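Aminotransferase, class III (Thermomicrobium roseum, PDB 6IO1) acts as a thermostable (S)-enantioselective omega-transaminase, probably moving amino groups between amines and carbonyl compounds by way of a pyridoxal 5'-phosphate cofactor. Local coordinates at residues Glu41-Trp46 with Leu428-Ala433; Val63-Gly68 with Glu344-Asn349; Thr264-Thr269 with Arg336-Leu341. One frame throughout, in Å; residues are numbered along the deposited sequence.

Contact 1 of 3, residues Glu41-Trp46 with Leu428-Ala433; sequences EGVWVW and LTISRA
V43 reaches across to T429 and I430 with a single methyl group. The bond from CA to CB aims at segment 428-433, with CB itself still too far back to touch it, and the two branches beyond then part company. With chi1 at -51°, CG1 stands anti to the carbonyl carbon of V43 and carries the contact forward, whereas CG2 is turned back toward its own segment. CG1 lies 4.1 Å from I430 CA and 4.3 Å from I430 CB, so it rests against the root of the isoleucine rather than its tip. The same methyl comes within 4.2 Å of T429 OG1, the hydroxyl of a side chain that slides past V43 in the opposite direction. CG2 instead sits 3.8 Å above the plane of the W44 indole, displaced toward the rim of the ring.

V43 owes this forward position to a type II' turn from E41 to W44, with G42 at its first corner at phi 58° and psi -125°. The turn joins strands 35-41 and 44-47 into a two-residue beta hairpin, closed by E41 N to W44 O and W44 N to E41 O, each 2.9 Å long. These strands form one edge of a mixed sheet that also takes in strands from the C-terminal part of the chain, and the hairpin tip meets the loop that leads into the last helix, 432-450. S431 is the N-cap of that helix: its side chain caps a backbone N just beyond A433, while its own N bonds E434 OE1, as in a capping box. V43 and W44 also touch E434, and the carbonyl oxygens of L428 and I430 both accept from N349 ND2 on helix 346-361.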
loop_
_atom_site.group_PDB
_atom_site.type_symbol
_atom_site.label_atom_id
_atom_site.label_comp_id
_atom_site.label_asym_id
_atom_site.label_seq_id
_atom_site.Cartn_x
_atom_site.Cartn_y
_atom_site.Cartn_z
ATOM N N GLU B 41 7.609 20.485 14.564
ATOM C CA GLU B 41 8.666 20.167 15.519
ATOM C C GLU B 41 8.026 19.641 16.792
ATOM O O GLU B 41 7.111 20.270 17.332
ATOM C CB GLU B 41 9.537 21.391 15.828
ATOM C CG GLU B 41 10.895 21.059 16.444
ATOM C CD GLU B 41 10.807 20.665 17.909
ATOM O OE1 GLU B 41 9.973 21.246 18.635
ATOM O OE2 GLU B 41 11.567 19.769 18.333
ATOM N N GLY B 42 8.524 18.510 17.276
ATOM C CA GLY B 42 7.945 17.892 18.459
ATOM C C GLY B 42 6.475 17.592 18.236
ATOM O O GLY B 42 6.094 16.910 17.277
ATOM N N VAL B 43 5.630 18.110 19.127
ATOM C CA VAL B 43 4.189 17.907 19.044
ATOM C C VAL B 43 3.497 19.062 18.328
ATOM O O VAL B 43 2.264 19.111 18.283
ATOM C CB VAL B 43 3.580 17.692 20.439
ATOM C CG1 VAL B 43 4.334 16.604 21.191
ATOM C CG2 VAL B 43 3.584 18.996 21.226
ATOM N N TRP B 44 4.265 19.988 17.762
ATOM C CA TRP B 44 3.736 21.216 17.189
ATOM C C TRP B 44 3.809 21.179 15.670
ATOM O O TRP B 44 4.759 20.638 15.097
ATOM C CB TRP B 44 4.507 22.433 17.707
ATOM C CG TRP B 44 4.522 22.532 19.194
ATOM C CD1 TRP B 44 5.564 22.246 20.026
ATOM C CD2 TRP B 44 3.439 22.943 20.032
ATOM N NE1 TRP B 44 5.196 22.456 21.333
ATOM C CE2 TRP B 44 3.895 22.883 21.363
ATOM C CE3 TRP B 44 2.126 23.355 19.787
ATOM C CZ2 TRP B 44 3.086 23.222 22.445
ATOM C CZ3 TRP B 44 1.324 23.690 20.859
ATOM C CH2 TRP B 44 1.806 23.622 22.172
ATOM N N VAL B 45 2.802 21.775 15.031
ATOM C CA VAL B 45 2.772 21.967 13.588
ATOM C C VAL B 45 2.310 23.392 13.319
ATOM O O VAL B 45 1.704 24.044 14.170
ATOM C CB VAL B 45 1.851 20.957 12.865
ATOM C CG1 VAL B 45 2.430 19.551 12.946
ATOM C CG2 VAL B 45 0.450 20.999 13.453
ATOM N N TRP B 46 2.648 23.895 12.140
ATOM C CA TRP B 46 2.260 25.241 11.737
ATOM C C TRP B 46 1.570 25.185 10.383
ATOM O O TRP B 46 1.986 24.431 9.499
ATOM C CB TRP B 46 3.471 26.178 11.676
ATOM C CG TRP B 46 4.010 26.554 13.025
ATOM C CD1 TRP B 46 3.747 27.698 13.722
ATOM C CD2 TRP B 46 4.905 25.786 13.837
ATOM N NE1 TRP B 46 4.424 27.688 14.919
ATOM C CE2 TRP B 46 5.142 26.524 15.013
ATOM C CE3 TRP B 46 5.529 24.544 13.684
ATOM C CZ2 TRP B 46 5.975 26.063 16.031
ATOM C CZ3 TRP B 46 6.356 24.087 14.695
ATOM C CH2 TRP B 46 6.572 24.845 15.852
ATOM N N LEU B 428 4.361 10.244 21.349
ATOM C CA LEU B 428 4.793 9.609 22.590
ATOM C C LEU B 428 5.685 10.503 23.442
ATOM O O LEU B 428 5.913 10.182 24.614
ATOM C CB LEU B 428 5.526 8.299 22.288
ATOM C CG LEU B 428 4.863 7.269 21.368
ATOM C CD1 LEU B 428 5.594 5.936 21.454
ATOM C CD2 LEU B 428 3.387 7.088 21.691
ATOM N N THR B 429 6.190 11.606 22.895
ATOM C CA THR B 429 7.087 12.502 23.612
ATOM C C THR B 429 6.361 13.624 24.344
ATOM O O THR B 429 7.026 14.499 24.911
ATOM C CB THR B 429 8.106 13.109 22.645
ATOM O OG1 THR B 429 7.419 13.827 21.612
ATOM C CG2 THR B 429 8.952 12.016 22.012
ATOM N N ILE B 430 5.025 13.630 24.331
ATOM C CA ILE B 430 4.272 14.763 24.861
ATOM C C ILE B 430 4.577 14.955 26.339
ATOM O O ILE B 430 4.577 14.005 27.131
ATOM C CB ILE B 430 2.769 14.580 24.597
ATOM C CG1 ILE B 430 2.002 15.861 24.942
ATOM C CG2 ILE B 430 2.210 13.383 25.361
ATOM C CD1 ILE B 430 0.605 15.905 24.356
ATOM N N SER B 431 4.895 16.190 26.703
ATOM C CA SER B 431 5.172 16.554 28.082
ATOM C C SER B 431 3.899 16.917 28.841
ATOM O O SER B 431 2.797 16.983 28.279
ATOM C CB SER B 431 6.141 17.735 28.134
ATOM O OG SER B 431 5.487 18.950 27.794
ATOM N N ARG B 432 4.105 17.286 30.109
ATOM C CA ARG B 432 3.024 17.756 31.017
ATOM C C ARG B 432 2.437 19.091 30.530
ATOM O O ARG B 432 1.196 19.208 30.542
ATOM C CB ARG B 432 3.565 17.892 32.445
ATOM C CG ARG B 432 2.498 18.209 33.484
ATOM C CD ARG B 432 3.062 18.264 34.892
ATOM N NE ARG B 432 2.033 18.510 35.893
ATOM C CZ ARG B 432 1.350 17.557 36.518
ATOM N NH1 ARG B 432 1.585 16.286 36.245
ATOM N NH2 ARG B 432 0.434 17.880 37.414
ATOM N N ALA B 433 3.270 20.048 30.085
ATOM C CA ALA B 433 2.725 21.328 29.670
ATOM C C ALA B 433 1.954 21.190 28.373
ATOM O O ALA B 433 0.862 21.754 28.225
ATOM C CB ALA B 433 3.852 22.350 29.543
#

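Contact 2 of 3, residues Val63-Gly68 with Glu344-Asn349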
loop_
_atom_site.group_PDB
_atom_site.type_symbol
_atom_site.label_atom_id
_atom_site.label_comp_id
_atom_site.label_asym_id
_atom_site.label_seq_id
_atom_site.Cartn_x
_atom_site.Cartn_y
_atom_site.Cartn_z
ATOM N N VAL B 63 3.029 9.534 14.293
ATOM C CA VAL B 63 4.252 10.300 14.527
ATOM C C VAL B 63 4.665 10.130 15.984
ATOM O O VAL B 63 4.535 11.052 16.797
ATOM C CB VAL B 63 4.077 11.784 14.153
ATOM C CG1 VAL B 63 5.422 12.499 14.177
ATOM C CG2 VAL B 63 3.449 11.908 12.776
ATOM N N ASN B 64 5.156 8.934 16.321
ATOM C CA ASN B 64 5.366 8.571 17.719
ATOM C C ASN B 64 6.504 9.358 18.362
ATOM O O ASN B 64 6.369 9.824 19.499
ATOM C CB ASN B 64 5.609 7.066 17.826
ATOM C CG ASN B 64 4.355 6.259 17.554
ATOM O OD1 ASN B 64 3.356 6.790 17.068
ATOM N ND2 ASN B 64 4.398 4.970 17.869
ATOM N N ILE B 65 7.638 9.517 17.667
ATOM C CA ILE B 65 8.774 10.222 18.260
ATOM C C ILE B 65 8.733 11.721 17.999
ATOM O O ILE B 65 9.665 12.433 18.398
ATOM C CB ILE B 65 10.125 9.654 17.774
ATOM C CG1 ILE B 65 10.393 10.042 16.318
ATOM C CG2 ILE B 65 10.171 8.146 17.963
ATOM C CD1 ILE B 65 11.800 9.719 15.857
ATOM N N GLY B 66 7.688 12.224 17.350
ATOM C CA GLY B 66 7.541 13.645 17.123
ATOM C C GLY B 66 8.152 14.105 15.811
ATOM O O GLY B 66 8.883 13.385 15.130
ATOM N N HIS B 67 7.832 15.347 15.458
ATOM C CA HIS B 67 8.317 15.935 14.221
ATOM C C HIS B 67 9.730 16.487 14.400
ATOM O O HIS B 67 10.199 16.728 15.517
ATOM C CB HIS B 67 7.392 17.061 13.753
ATOM C CG HIS B 67 5.967 16.645 13.551
ATOM N ND1 HIS B 67 5.555 15.901 12.466
ATOM C CD2 HIS B 67 4.855 16.893 14.282
ATOM C CE1 HIS B 67 4.252 15.698 12.545
ATOM N NE2 HIS B 67 3.803 16.288 13.637
ATOM N N GLY B 68 10.411 16.684 13.273
ATOM C CA GLY B 68 11.671 17.400 13.251
ATOM C C GLY B 68 12.902 16.643 13.694
ATOM O O GLY B 68 13.887 17.274 14.088
ATOM N N GLU B 344 15.136 6.370 24.237
ATOM C CA GLU B 344 14.346 7.276 25.051
ATOM C C GLU B 344 13.232 6.565 25.803
ATOM O O GLU B 344 12.569 7.193 26.634
ATOM C CB GLU B 344 13.768 8.395 24.177
ATOM C CG GLU B 344 14.844 9.226 23.489
ATOM C CD GLU B 344 14.284 10.396 22.704
ATOM O OE1 GLU B 344 13.054 10.607 22.741
ATOM O OE2 GLU B 344 15.078 11.104 22.049
ATOM N N ARG B 345 13.034 5.273 25.546
ATOM C CA ARG B 345 12.050 4.455 26.251
ATOM C C ARG B 345 10.680 5.134 26.261
ATOM O O ARG B 345 10.036 5.299 27.302
ATOM C CB ARG B 345 12.547 4.142 27.664
ATOM C CG ARG B 345 13.828 3.304 27.676
ATOM C CD ARG B 345 14.211 2.903 29.080
ATOM N NE ARG B 345 13.447 1.727 29.473
ATOM C CZ ARG B 345 13.630 0.500 28.985
ATOM N NH1 ARG B 345 12.858 -0.481 29.411
ATOM N NH2 ARG B 345 14.584 0.250 28.098
ATOM N N LEU B 346 10.230 5.500 25.056
ATOM C CA LEU B 346 9.003 6.317 24.836
ATOM C C LEU B 346 7.754 5.629 25.395
ATOM O O LEU B 346 6.774 6.345 25.677
ATOM C CB LEU B 346 8.858 6.641 23.346
ATOM C CG LEU B 346 9.907 7.602 22.788
ATOM C CD1 LEU B 346 9.572 8.002 21.359
ATOM C CD2 LEU B 346 10.032 8.836 23.669
ATOM N N TRP B 347 7.770 4.303 25.514
ATOM C CA TRP B 347 6.584 3.597 26.068
ATOM C C TRP B 347 6.318 4.103 27.491
ATOM O O TRP B 347 5.138 4.126 27.893
ATOM C CB TRP B 347 6.753 2.073 26.011
ATOM C CG TRP B 347 8.017 1.576 26.641
ATOM C CD1 TRP B 347 8.216 1.267 27.956
ATOM C CD2 TRP B 347 9.268 1.324 25.977
ATOM N NE1 TRP B 347 9.502 0.843 28.155
ATOM C CE2 TRP B 347 10.171 0.867 26.960
ATOM C CE3 TRP B 347 9.711 1.440 24.655
ATOM C CZ2 TRP B 347 11.489 0.527 26.658
ATOM C CZ3 TRP B 347 11.014 1.104 24.358
ATOM C CH2 TRP B 347 11.888 0.655 25.347
ATOM N N GLU B 348 7.378 4.430 28.239
ATOM C CA GLU B 348 7.220 4.901 29.612
ATOM C C GLU B 348 6.514 6.251 29.648
ATOM O O GLU B 348 5.570 6.457 30.424
ATOM C CB GLU B 348 8.586 4.993 30.292
ATOM C CG GLU B 348 9.288 3.659 30.474
ATOM C CD GLU B 348 10.626 3.802 31.171
ATOM O OE1 GLU B 348 11.028 4.949 31.457
ATOM O OE2 GLU B 348 11.276 2.768 31.433
ATOM N N ASN B 349 6.971 7.195 28.819
ATOM C CA ASN B 349 6.289 8.480 28.737
ATOM C C ASN B 349 4.884 8.322 28.184
ATOM O O ASN B 349 3.985 9.068 28.569
ATOM C CB ASN B 349 7.080 9.470 27.885
ATOM C CG ASN B 349 6.564 10.892 28.026
ATOM O OD1 ASN B 349 6.639 11.488 29.099
ATOM N ND2 ASN B 349 6.021 11.436 26.941
#
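I65 and L346 meet at an oblique angle, each presenting a methyl group to the other. L346, at the R345 end of helix 346-361, directs its side chain at the loop 63-68; chi2 of -173° extends CD1 away from the helix as the leading atom. This methyl approaches I65 CG2 to 3.5 Å, tighter than usual for two carbons, and lies 4.0 Å from I65 CB. It therefore settles at the base of the isoleucine, with N64 O 4.1 Å from L346 CD1 as a further neighbour. On I65, chi1 of 72° sets CG2 beside the backbone N, within touch of L346, and places the longer CG1 branch between the backbone N and the carbonyl carbon, which carries CD1 off, away from L346.

The helical segment has a polar flank of its own. R345 NE donates to E348 OE2 over 3.1 Å in a salt bridge that lies in the guanidinium plane but meets the carboxylate from well above its plane. The indole of W347 meets the face of the same guanidinium edge-on, the planes nearly perpendicular, with W347 CZ2 3.1 Å above the guanidinium centre. R345, with positive phi, is also the C' residue of a Schellman motif ending helix 328-344, where L346 N bonds L341 O and R345 N bonds L342 O.

R69 ties the two sides together, NE donating to the carbonyl of I65 and NH1 forming a salt bridge with E344. The loop is thus held in the corner where helix 328-344 turns into helix 346-361: I65 packs on N337 and I340 of the former, L346 turns back onto L341, and V63 and H67 pack on F85 of the second subunit.

Contact 3 of 3, residues Thr264-Thr269 with Arg336-Leu341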
loop_
_atom_site.group_PDB
_atom_site.type_symbol
_atom_site.label_atom_id
_atom_site.label_comp_id
_atom_site.label_asym_id
_atom_site.label_seq_id
_atom_site.Cartn_x
_atom_site.Cartn_y
_atom_site.Cartn_z
ATOM N N THR B 264 -1.471 0.300 17.951
ATOM C CA THR B 264 -0.938 0.047 19.286
ATOM C C THR B 264 0.568 -0.174 19.272
ATOM O O THR B 264 1.235 0.065 20.286
ATOM C CB THR B 264 -1.634 -1.163 19.908
ATOM O OG1 THR B 264 -1.442 -2.309 19.069
ATOM C CG2 THR B 264 -3.123 -0.899 20.062
ATOM N N GLY B 265 1.117 -0.628 18.149
ATOM C CA GLY B 265 2.508 -1.025 18.119
ATOM C C GLY B 265 3.465 0.131 18.330
ATOM O O GLY B 265 3.158 1.299 18.084
ATOM N N PHE B 266 4.656 -0.230 18.809
ATOM C CA PHE B 266 5.775 0.696 18.983
ATOM C C PHE B 266 5.456 1.796 19.998
ATOM O O PHE B 266 5.649 2.987 19.746
ATOM C CB PHE B 266 6.217 1.266 17.635
ATOM C CG PHE B 266 6.665 0.209 16.663
ATOM C CD1 PHE B 266 7.974 -0.242 16.667
ATOM C CD2 PHE B 266 5.771 -0.354 15.767
ATOM C CE1 PHE B 266 8.388 -1.224 15.785
ATOM C CE2 PHE B 266 6.179 -1.336 14.883
ATOM C CZ PHE B 266 7.489 -1.770 14.893
ATOM N N GLY B 267 4.961 1.375 21.163
ATOM C CA GLY B 267 4.962 2.191 22.361
ATOM C C GLY B 267 3.708 2.975 22.697
ATOM O O GLY B 267 3.698 3.653 23.730
ATOM N N ARG B 268 2.649 2.909 21.887
ATOM C CA ARG B 268 1.511 3.797 22.124
ATOM C C ARG B 268 0.761 3.452 23.410
ATOM O O ARG B 268 0.281 4.353 24.107
ATOM C CB ARG B 268 0.557 3.781 20.929
ATOM C CG ARG B 268 -0.571 4.802 21.061
ATOM C CD ARG B 268 -1.043 5.340 19.718
ATOM N NE ARG B 268 -0.038 6.163 19.049
ATOM C CZ ARG B 268 0.188 7.445 19.323
ATOM N NH1 ARG B 268 -0.511 8.060 20.268
ATOM N NH2 ARG B 268 1.121 8.112 18.657
ATOM N N THR B 269 0.649 2.170 23.751
ATOM C CA THR B 269 -0.182 1.754 24.877
ATOM C C THR B 269 0.534 1.802 26.223
ATOM O O THR B 269 -0.093 1.514 27.248
ATOM C CB THR B 269 -0.721 0.337 24.651
ATOM O OG1 THR B 269 0.361 -0.603 24.700
ATOM C CG2 THR B 269 -1.420 0.237 23.306
ATOM N N ARG B 336 16.646 3.758 12.531
ATOM C CA ARG B 336 16.973 4.952 13.313
ATOM C C ARG B 336 15.843 5.312 14.278
ATOM O O ARG B 336 16.089 5.684 15.438
ATOM C CB ARG B 336 17.275 6.121 12.377
ATOM C CG ARG B 336 18.226 7.150 12.960
ATOM C CD ARG B 336 19.636 6.600 13.065
ATOM N NE ARG B 336 20.526 7.525 13.759
ATOM C CZ ARG B 336 20.678 7.564 15.077
ATOM N NH1 ARG B 336 20.023 6.706 15.848
ATOM N NH2 ARG B 336 21.507 8.442 15.626
ATOM N N ASN B 337 14.596 5.210 13.812
ATOM C CA ASN B 337 13.443 5.489 14.657
ATOM C C ASN B 337 13.392 4.540 15.845
ATOM O O ASN B 337 13.058 4.950 16.960
ATOM C CB ASN B 337 12.162 5.392 13.828
ATOM C CG ASN B 337 10.919 5.689 14.635
ATOM O OD1 ASN B 337 10.712 6.814 15.084
ATOM N ND2 ASN B 337 10.079 4.679 14.820
ATOM N N LEU B 338 13.695 3.261 15.616
ATOM C CA LEU B 338 13.748 2.298 16.709
ATOM C C LEU B 338 14.877 2.628 17.675
ATOM O O LEU B 338 14.726 2.465 18.890
ATOM C CB LEU B 338 13.909 0.884 16.154
ATOM C CG LEU B 338 12.654 0.283 15.519
ATOM C CD1 LEU B 338 12.910 -1.143 15.059
ATOM C CD2 LEU B 338 11.491 0.339 16.495
ATOM N N ASP B 339 16.016 3.094 17.151
ATOM C CA ASP B 339 17.097 3.536 18.027
ATOM C C ASP B 339 16.599 4.607 18.986
ATOM O O ASP B 339 16.799 4.518 20.204
ATOM C CB ASP B 339 18.264 4.084 17.201
ATOM C CG ASP B 339 18.981 3.015 16.410
ATOM O OD1 ASP B 339 18.776 1.819 16.699
ATOM O OD2 ASP B 339 19.756 3.374 15.500
ATOM N N ILE B 340 15.911 5.614 18.446
ATOM C CA ILE B 340 15.426 6.710 19.281
ATOM C C ILE B 340 14.342 6.226 20.241
ATOM O O ILE B 340 14.338 6.587 21.425
ATOM C CB ILE B 340 14.935 7.873 18.402
ATOM C CG1 ILE B 340 16.105 8.456 17.609
ATOM C CG2 ILE B 340 14.277 8.948 19.254
ATOM C CD1 ILE B 340 15.717 9.578 16.678
ATOM N N LEU B 341 13.408 5.409 19.751
ATOM C CA LEU B 341 12.297 4.943 20.576
ATOM C C LEU B 341 12.790 4.111 21.756
ATOM O O LEU B 341 12.339 4.297 22.893
ATOM C CB LEU B 341 11.321 4.137 19.715
ATOM C CG LEU B 341 9.913 3.854 20.251
ATOM C CD1 LEU B 341 9.082 5.124 20.287
ATOM C CD2 LEU B 341 9.229 2.792 19.403
#
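F266 and L338 are brought together by torsions: chi1 of -60° sets the phenyl group anti to its carbonyl carbon, and chi1 of -74° does the same for L338 CG on helix 328-344. The two side chains cross at a slant. L338 CD2 comes to the edge of the ring, near its plane, 3.5 Å from F266 CE1 and 3.6 Å from F266 CD1. L341 CD2, one turn further along, lies beside the ring edge, but its close neighbours are F266 O at 3.6 Å and F266 CB at 3.8 Å.

F266 and G267 both have positive phi, bending the loop sharply so that the F266 side chain meets the helix edge first. F273 adds an edge-to-face stack with F266, and L338 continues onto L100 and L107 of helix 95-107. The loop follows V262 and I263, which line the cofactor pocket; the F266 side chain is about 12 Å from the bound cofactor.

No hydrogen bond crosses the interface; the fit rests on van der Waals contact, one leucine methyl at the ring edge and another against F266 CB and O. The buried F266 O has instead a weak hydrogen bond from N64 ND2.

All three contacts are buried and mainly apolar, yet contact 1 lies farthest from the chain's centre, about 20 Å by centres, and contact 3 deepest. Contact 1 joins the tip of an edge hairpin to the loop leading into the last helix and brings in the hydroxyl of the partly exposed T429. Contacts 2 and 3, with centres about 7 Å apart, draw on consecutive helices, contact 3 on 328-344 and contact 2 on the turn into 346-361; each involves a backbone oxygen, and contact 3 alone an aromatic ring. L428 unites the set, CD1 packing 3.4 Å from F266 O and CB 3.3 Å from N64 O. N64 OD1 lies 3.0 Å from R268 NH2, a probable hydrogen bond.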